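Local coordinates for methylxanthine N3-demethylase NdmB (Pseudomonas putida, PDB 6ICL), which catalyses the N3-demethylation of theobromine to 7-methylxanthine and formaldehyde, using O2 and electrons from NADH, as a Rieske non-heme iron oxygenase in bacterial caffeine degradation, at residues Y162-D167 and R270-T275; Q172-D177 and I291-D296; W181-E186 and P316-Q321. All coordinates share one frame; numbering follows the deposited sequence.

In the fold
The three contacts all involve the large antiparallel sheet of the chain or the elements that leave it. Contacts 1 and 2 lie side by side, their centres 9 Å apart. They share the sheet through the neighbouring strands 270-281 and 284-294, and a backbone hydrogen bond from Val272 N to Val292 O joins them. Contact 3 lies about 26 Å from contact 2, centre to centre. Its first segment leaves the end of strand 171-181; its second lies on helix 300-319, which follows strand 284-294. Along the chain the first segments come in the order 1, 2, 3, and so do the second segments. Contacts 1 and 2 build the sheet end where the Rieske-side loop arrives, contact 3 the iron side, next to the second subunit.

Contact 1: Y162-D167 and R270-T275; sequences YLSDFD and RFVLWT
Leu163 lies over one face of the Trp274 indole, while the loop carbonyl before it meets the edge of the same ring. Followed outward from Trp274 CB, that side chain meets Leu163 first: CB lies 3.7 Å from Leu163 CD1, and CG is just as near to that methyl. Trp274 CD1 comes next and packs on Leu163 CB, 3.6 Å away. NE1 then gives its hydrogen to Tyr162 O at 2.9 Å. The bond is bent, with an N-H...O angle of 131°. Tyr162 O is in the plane of the indole, but NE1 stands above the carbonyl plane. Leu163 CB makes a CH-pi contact, 3.8 Å from the centroid of the Trp274 five-membered ring. With CG anti to the backbone N (chi1 178°), Trp274 extends its ring from the strand to the loop. With an alanine in place of Trp274, Tyr162 O would probably lose its indole partner, and a gap would open against Leu163.

Further along, Ser164 OG rests against Val272 CG2 at 3.4 Å. It also donates to the anti lone pair of Asp165 OD1. Arg270 NH1 bonds to Asp165 OD1 at 3.2 Å. The exact meeting of these two charged groups is doubtful, because the model brings them too close. Glu261 gives Arg270 NH1 a second carboxylate.

The contact seats the loop that connects the Rieske part of the chain to the oxygenase sheet, between strands 146-150 and 171-181. Segment 162-167 runs along strand 270-281, roughly antiparallel to it, over one face of the sheet. Leu163 also touches Ile290 on strand 284-294 and Asn259 on strand 257-264, the two neighbours of strand 270-281. On the other face of that strand, Leu273 packs against Phe192 of helix 185-192.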
# COMPACT_ATOMS: atom_id res chain seq x y z
N TYR A 162 0.53 -39.16 17.18
CA TYR A 162 0.97 -39.27 18.55
C TYR A 162 1.61 -37.97 19.04
O TYR A 162 2.53 -37.44 18.41
CB TYR A 162 1.97 -40.41 18.67
CG TYR A 162 2.53 -40.53 20.05
CD1 TYR A 162 1.77 -41.10 21.08
CD2 TYR A 162 3.79 -40.03 20.34
CE1 TYR A 162 2.27 -41.19 22.35
CE2 TYR A 162 4.30 -40.12 21.60
CZ TYR A 162 3.54 -40.70 22.60
OH TYR A 162 4.07 -40.76 23.85
N LEU A 163 1.17 -37.51 20.21
CA LEU A 163 1.86 -36.48 20.97
C LEU A 163 1.95 -36.95 22.41
O LEU A 163 0.98 -37.47 22.96
CB LEU A 163 1.12 -35.13 20.91
CG LEU A 163 1.35 -34.14 22.06
CD1 LEU A 163 2.71 -33.48 21.97
CD2 LEU A 163 0.22 -33.08 22.11
N SER A 164 3.11 -36.79 23.02
CA SER A 164 3.30 -37.25 24.39
C SER A 164 3.07 -36.11 25.37
O SER A 164 3.34 -34.94 25.06
CB SER A 164 4.70 -37.84 24.59
OG SER A 164 5.70 -36.85 24.55
N ASP A 165 2.56 -36.46 26.55
CA ASP A 165 2.54 -35.61 27.75
C ASP A 165 1.53 -34.47 27.70
O ASP A 165 1.62 -33.57 28.55
CB ASP A 165 3.91 -34.98 28.05
CG ASP A 165 4.99 -36.02 28.27
OD1 ASP A 165 5.65 -36.44 27.28
OD2 ASP A 165 5.20 -36.41 29.44
N PHE A 166 0.57 -34.47 26.77
CA PHE A 166 -0.44 -33.42 26.78
C PHE A 166 -1.17 -33.39 28.11
O PHE A 166 -1.47 -32.31 28.64
CB PHE A 166 -1.40 -33.62 25.61
CG PHE A 166 -2.37 -32.46 25.37
CD1 PHE A 166 -1.98 -31.34 24.63
CD2 PHE A 166 -3.67 -32.51 25.85
CE1 PHE A 166 -2.87 -30.29 24.39
CE2 PHE A 166 -4.56 -31.47 25.64
CZ PHE A 166 -4.15 -30.35 24.90
N ASP A 167 -1.39 -34.56 28.71
CA ASP A 167 -2.13 -34.68 29.96
C ASP A 167 -1.25 -34.90 31.18
O ASP A 167 -1.76 -35.23 32.25
CB ASP A 167 -3.14 -35.83 29.85
CG ASP A 167 -4.21 -35.55 28.82
OD1 ASP A 167 -4.77 -34.43 28.82
OD2 ASP A 167 -4.49 -36.46 28.00
N ARG A 270 12.64 -33.54 30.92
CA ARG A 270 12.23 -33.76 29.54
C ARG A 270 11.58 -32.51 28.95
O ARG A 270 11.00 -31.69 29.67
CB ARG A 270 11.28 -34.93 29.44
CG ARG A 270 11.93 -36.24 29.75
CD ARG A 270 10.93 -37.34 29.61
NE ARG A 270 9.64 -36.89 30.10
CZ ARG A 270 8.51 -37.00 29.43
NH1 ARG A 270 8.50 -37.57 28.24
NH2 ARG A 270 7.39 -36.55 29.97
N PHE A 271 11.69 -32.40 27.63
CA PHE A 271 11.12 -31.32 26.84
C PHE A 271 10.56 -31.96 25.58
O PHE A 271 11.28 -32.71 24.92
CB PHE A 271 12.20 -30.28 26.53
CG PHE A 271 11.73 -29.09 25.77
CD1 PHE A 271 11.23 -27.98 26.45
CD2 PHE A 271 11.82 -29.04 24.38
CE1 PHE A 271 10.81 -26.84 25.75
CE2 PHE A 271 11.39 -27.91 23.67
CZ PHE A 271 10.89 -26.81 24.36
N VAL A 272 9.29 -31.72 25.26
CA VAL A 272 8.68 -32.27 24.05
C VAL A 272 8.44 -31.14 23.04
O VAL A 272 7.79 -30.13 23.35
CB VAL A 272 7.36 -32.99 24.35
CG1 VAL A 272 6.73 -33.47 23.04
CG2 VAL A 272 7.60 -34.17 25.29
N LEU A 273 8.97 -31.32 21.83
CA LEU A 273 8.67 -30.47 20.69
C LEU A 273 7.96 -31.33 19.66
O LEU A 273 8.46 -32.40 19.27
CB LEU A 273 9.93 -29.82 20.10
CG LEU A 273 9.70 -28.74 19.02
CD1 LEU A 273 8.84 -27.57 19.53
CD2 LEU A 273 11.02 -28.22 18.43
N TRP A 274 6.77 -30.90 19.27
CA TRP A 274 5.91 -31.64 18.37
C TRP A 274 5.48 -30.74 17.22
O TRP A 274 5.23 -29.55 17.40
CB TRP A 274 4.70 -32.17 19.15
CG TRP A 274 3.64 -32.95 18.40
CD1 TRP A 274 3.49 -34.32 18.37
CD2 TRP A 274 2.53 -32.42 17.67
NE1 TRP A 274 2.37 -34.66 17.65
CE2 TRP A 274 1.75 -33.52 17.21
CE3 TRP A 274 2.10 -31.11 17.36
CZ2 TRP A 274 0.57 -33.35 16.46
CZ3 TRP A 274 0.92 -30.95 16.63
CH2 TRP A 274 0.18 -32.06 16.17
N THR A 275 5.38 -31.33 16.04
CA THR A 275 4.87 -30.63 14.88
C THR A 275 4.18 -31.63 13.98
O THR A 275 4.56 -32.81 13.96
CB THR A 275 5.99 -29.89 14.12
OG1 THR A 275 6.52 -28.86 14.96
CG2 THR A 275 5.47 -29.25 12.83

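Contact 2: Q172-D177 and I291-D296; sequences QVIVAD and IVREKD
An antiparallel strand pair joins Gln172-Val175 to Ile291-Glu294 at the edge of the large sheet of the catalytic domain, which in Rieske oxygenases has the helix-grip fold. Gln172 with Arg293 and Ile174 with Ile291 are hydrogen-bonded pairs. Val173 with Val292 is the non-hydrogen-bonded pair between them. In the first pair Gln172 N donates to Arg293 O at 2.6 Å, and Arg293 N returns a bond to Gln172 O. In the other, Ile174 N reaches Ile291 O at 2.8 Å, and Ile291 N answers to Ile174 O.

Gln172, Ile174, Ile291 and Arg293 share one face of the sheet. Val173 and Val292 lie on the other, where their CG2 methyls meet at 4.2 Å. The Gln172 amide stacks over the Arg293 guanidinium, the planes 28° apart, with Gln172 CD 3.6 Å above the guanidinium plane and offset toward its rim. Gln172 NE2 and Arg293 NH2, both donors, make no bond. Gln172 has CG between its backbone N and carbonyl carbon (chi1 60°), and from there the chain extends to bring OE1 to Asp296 N at 3.3 Å.

Arg293 grips Asp296 side-on. Arg293 NE makes a salt bridge to Asp296 OD2 at 3.0 Å, meeting it from above the carboxylate plane, and NH2 takes OD1 on its syn lone pair. Asp296 OD1 also accepts from Gln298 N. Arg293 NH1 forms a salt bridge with Asp300 of helix 300-319, where Ile174 packs on Leu304. A water links backbone to arginine: it donates to Gln172 O and Ile291 O and accepts from Arg293 NH1 at 3.0 Å, in the guanidinium plane.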
# COMPACT_ATOMS: atom_id res chain seq x y z
N GLN A 172 3.53 -28.34 31.30
CA GLN A 172 2.57 -27.38 30.75
C GLN A 172 2.73 -27.31 29.24
O GLN A 172 3.82 -27.48 28.70
CB GLN A 172 2.72 -25.99 31.38
CG GLN A 172 4.08 -25.33 31.21
CD GLN A 172 4.23 -24.08 32.06
OE1 GLN A 172 4.84 -24.11 33.13
NE2 GLN A 172 3.66 -22.98 31.59
N VAL A 173 1.60 -27.06 28.56
CA VAL A 173 1.50 -27.17 27.12
C VAL A 173 1.31 -25.78 26.50
O VAL A 173 0.64 -24.91 27.07
CB VAL A 173 0.33 -28.11 26.74
CG1 VAL A 173 0.19 -28.26 25.21
CG2 VAL A 173 0.49 -29.46 27.43
N ILE A 174 1.93 -25.59 25.32
CA ILE A 174 1.64 -24.47 24.41
C ILE A 174 1.20 -25.08 23.09
O ILE A 174 1.97 -25.81 22.46
CB ILE A 174 2.87 -23.58 24.17
CG1 ILE A 174 3.39 -22.94 25.44
CG2 ILE A 174 2.53 -22.50 23.13
CD1 ILE A 174 4.82 -22.40 25.29
N VAL A 175 -0.03 -24.78 22.68
CA VAL A 175 -0.51 -25.10 21.34
C VAL A 175 -0.38 -23.82 20.51
O VAL A 175 -1.14 -22.86 20.69
CB VAL A 175 -1.94 -25.63 21.35
CG1 VAL A 175 -2.37 -26.05 19.93
CG2 VAL A 175 -2.06 -26.81 22.32
N ALA A 176 0.59 -23.79 19.61
CA ALA A 176 0.89 -22.59 18.86
C ALA A 176 -0.16 -22.35 17.78
O ALA A 176 -0.79 -23.29 17.27
CB ALA A 176 2.28 -22.71 18.23
N ASP A 177 -0.37 -21.07 17.42
CA ASP A 177 -1.10 -20.78 16.19
C ASP A 177 -0.40 -21.49 15.03
O ASP A 177 0.83 -21.63 15.03
CB ASP A 177 -1.15 -19.27 15.89
CG ASP A 177 -2.18 -18.52 16.73
OD1 ASP A 177 -3.05 -19.12 17.39
OD2 ASP A 177 -2.11 -17.28 16.70
N ILE A 291 4.48 -27.32 22.17
CA ILE A 291 5.61 -27.39 23.09
C ILE A 291 5.09 -27.87 24.43
O ILE A 291 4.14 -27.29 24.98
CB ILE A 291 6.30 -26.02 23.22
CG1 ILE A 291 6.67 -25.46 21.85
CG2 ILE A 291 7.51 -26.11 24.13
CD1 ILE A 291 7.16 -24.02 21.89
N VAL A 292 5.69 -28.94 24.96
CA VAL A 292 5.37 -29.47 26.28
C VAL A 292 6.63 -29.42 27.12
O VAL A 292 7.68 -29.92 26.70
CB VAL A 292 4.83 -30.90 26.23
CG1 VAL A 292 4.33 -31.32 27.64
CG2 VAL A 292 3.71 -30.99 25.20
N ARG A 293 6.53 -28.80 28.29
CA ARG A 293 7.69 -28.59 29.13
C ARG A 293 7.28 -28.71 30.58
O ARG A 293 6.10 -28.56 30.93
CB ARG A 293 8.34 -27.23 28.87
CG ARG A 293 7.63 -26.06 29.57
CD ARG A 293 8.09 -24.74 28.98
NE ARG A 293 7.72 -23.55 29.75
CZ ARG A 293 6.65 -22.80 29.52
NH1 ARG A 293 5.77 -23.11 28.57
NH2 ARG A 293 6.43 -21.72 30.27
N GLU A 294 8.27 -28.98 31.44
CA GLU A 294 8.03 -29.02 32.87
C GLU A 294 7.69 -27.63 33.39
O GLU A 294 8.26 -26.64 32.93
CB GLU A 294 9.26 -29.57 33.59
CG GLU A 294 9.49 -31.06 33.34
CD GLU A 294 10.86 -31.55 33.77
OE1 GLU A 294 11.63 -30.77 34.37
OE2 GLU A 294 11.16 -32.74 33.48
N LYS A 295 6.78 -27.56 34.35
CA LYS A 295 6.31 -26.26 34.82
C LYS A 295 7.47 -25.44 35.35
O LYS A 295 8.36 -25.98 36.01
CB LYS A 295 5.24 -26.44 35.90
CG LYS A 295 4.11 -27.35 35.44
CD LYS A 295 3.01 -27.45 36.47
CE LYS A 295 1.79 -28.12 35.88
NZ LYS A 295 0.55 -27.91 36.67
N ASP A 296 7.50 -24.11 35.03
CA ASP A 296 8.71 -23.35 35.31
C ASP A 296 8.53 -21.88 35.69
O ASP A 296 9.54 -21.22 35.96
CB ASP A 296 9.67 -23.44 34.10
CG ASP A 296 9.07 -22.82 32.82
OD1 ASP A 296 7.94 -22.28 32.84
OD2 ASP A 296 9.77 -22.87 31.77
O HOH W 1 5.18 -25.60 27.01

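Contact 3: W181-E186 and P316-Q321; sequences WETVAE and PVIESQ
Glu319 has CG anti to its carbonyl carbon (chi1 -72°) and an extended chain beyond (chi2 -177°), which carries its carboxylate to the backbone of Glu182. Glu182 N donates to Glu319 OE2 at 2.7 Å. The bond is nearly straight, with an angle of 170° at the hydrogen. The N-H approaches from above the carboxylate plane. Gln315 NE2 is a second donor to the same oxygen. The carboxylate of Glu182 lies near that of Glu319, and the pair would probably be mildly unfavourable if both are charged.

The apolar part centres on Ile318 CG2. This methyl lies 3.9 Å from Trp181 CE3 and 3.8 Å from Thr183 CG2.

Two waters bridge the segments. One donates to Glu182 O and Glu319 O. The other accepts from Thr183 OG1 at 2.7 Å and donates to Ile318 O and Gln321 O. Glu182 itself is the centre of an inverse gamma turn.

The contact joins the turn between strand 171-181 and helix 185-192 to the last part of helix 300-319. The side chain of Ile318 is about 6 Å from the bound iron, and Trp181 touches Asp314, one of the iron ligands. At the subunit interface Tyr107 of the second subunit, part of its [2Fe-2S] pocket, packs on Ile318, consistent with the inter-subunit electron path of Rieske oxygenases. Trp181 touches Asn287 and Thr183 touches Cys285, both on strand 284-294.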
# COMPACT_ATOMS: atom_id res chain seq x y z
N TRP A 181 3.85 -22.52 5.28
CA TRP A 181 5.07 -22.43 4.47
C TRP A 181 4.69 -22.75 3.03
O TRP A 181 3.83 -23.62 2.79
CB TRP A 181 6.17 -23.41 4.93
CG TRP A 181 7.03 -22.94 6.09
CD1 TRP A 181 6.87 -21.79 6.82
CD2 TRP A 181 8.19 -23.60 6.64
NE1 TRP A 181 7.85 -21.71 7.80
CE2 TRP A 181 8.69 -22.79 7.69
CE3 TRP A 181 8.87 -24.79 6.33
CZ2 TRP A 181 9.81 -23.14 8.44
CZ3 TRP A 181 9.99 -25.14 7.08
CH2 TRP A 181 10.45 -24.32 8.12
N GLU A 182 5.32 -22.05 2.09
CA GLU A 182 5.12 -22.32 0.66
C GLU A 182 6.07 -23.44 0.20
O GLU A 182 7.03 -23.25 -0.56
CB GLU A 182 5.31 -21.04 -0.15
CG GLU A 182 4.28 -19.97 0.22
CD GLU A 182 4.64 -18.62 -0.33
OE1 GLU A 182 4.66 -18.49 -1.58
OE2 GLU A 182 4.91 -17.70 0.47
N THR A 183 5.78 -24.62 0.73
CA THR A 183 6.39 -25.87 0.29
C THR A 183 5.40 -26.97 0.61
O THR A 183 4.38 -26.74 1.25
CB THR A 183 7.73 -26.11 0.99
OG1 THR A 183 8.43 -27.18 0.35
CG2 THR A 183 7.47 -26.50 2.45
N VAL A 184 5.71 -28.19 0.16
CA VAL A 184 4.85 -29.33 0.45
C VAL A 184 5.23 -29.92 1.80
O VAL A 184 6.33 -29.71 2.33
CB VAL A 184 4.93 -30.38 -0.66
CG1 VAL A 184 4.29 -29.83 -1.93
CG2 VAL A 184 6.39 -30.80 -0.92
N ALA A 185 4.29 -30.68 2.37
CA ALA A 185 4.45 -31.16 3.74
C ALA A 185 5.64 -32.10 3.92
O ALA A 185 6.25 -32.14 5.00
CB ALA A 185 3.16 -31.86 4.19
N GLU A 186 6.02 -32.87 2.88
CA GLU A 186 7.20 -33.73 3.02
C GLU A 186 8.46 -32.92 3.28
O GLU A 186 9.31 -33.31 4.09
CB GLU A 186 7.41 -34.60 1.76
CG GLU A 186 6.35 -35.67 1.53
CD GLU A 186 5.08 -35.11 0.86
OE1 GLU A 186 4.04 -35.81 0.87
OE2 GLU A 186 5.13 -33.97 0.34
N PRO A 316 13.00 -19.45 4.57
CA PRO A 316 13.41 -19.10 3.20
C PRO A 316 14.28 -20.17 2.54
O PRO A 316 14.26 -20.30 1.32
CB PRO A 316 14.16 -17.78 3.38
CG PRO A 316 14.64 -17.83 4.81
CD PRO A 316 13.56 -18.52 5.56
N VAL A 317 15.03 -20.94 3.32
CA VAL A 317 15.84 -22.01 2.71
C VAL A 317 14.94 -23.12 2.20
O VAL A 317 15.06 -23.57 1.05
CB VAL A 317 16.88 -22.52 3.72
CG1 VAL A 317 17.70 -23.67 3.11
CG2 VAL A 317 17.79 -21.36 4.15
N ILE A 318 13.97 -23.54 3.02
CA ILE A 318 13.09 -24.64 2.63
C ILE A 318 12.17 -24.20 1.50
O ILE A 318 11.89 -24.98 0.57
CB ILE A 318 12.29 -25.14 3.85
CG1 ILE A 318 13.14 -26.05 4.76
CG2 ILE A 318 11.13 -25.99 3.40
CD1 ILE A 318 14.59 -25.75 4.86
N GLU A 319 11.66 -22.97 1.56
CA GLU A 319 10.84 -22.49 0.45
C GLU A 319 11.63 -22.32 -0.85
O GLU A 319 11.03 -22.25 -1.92
CB GLU A 319 10.15 -21.17 0.85
CG GLU A 319 9.04 -21.42 1.90
CD GLU A 319 8.25 -20.17 2.30
OE1 GLU A 319 8.68 -19.05 1.98
OE2 GLU A 319 7.19 -20.32 2.96
N SER A 320 12.97 -22.27 -0.78
CA SER A 320 13.76 -22.21 -2.00
C SER A 320 13.90 -23.56 -2.68
O SER A 320 14.34 -23.61 -3.84
CB SER A 320 15.15 -21.66 -1.71
OG SER A 320 16.02 -22.72 -1.30
N GLN A 321 13.54 -24.65 -2.00
CA GLN A 321 13.73 -25.97 -2.57
C GLN A 321 12.78 -26.19 -3.74
O GLN A 321 11.56 -26.03 -3.59
CB GLN A 321 13.51 -27.05 -1.52
CG GLN A 321 14.59 -27.15 -0.45
CD GLN A 321 14.26 -28.24 0.56
OE1 GLN A 321 13.53 -28.02 1.51
NE2 GLN A 321 14.75 -29.45 0.31
O HOH W 2 8.25 -21.84 -2.24
O HOH W 3 10.24 -26.03 -1.25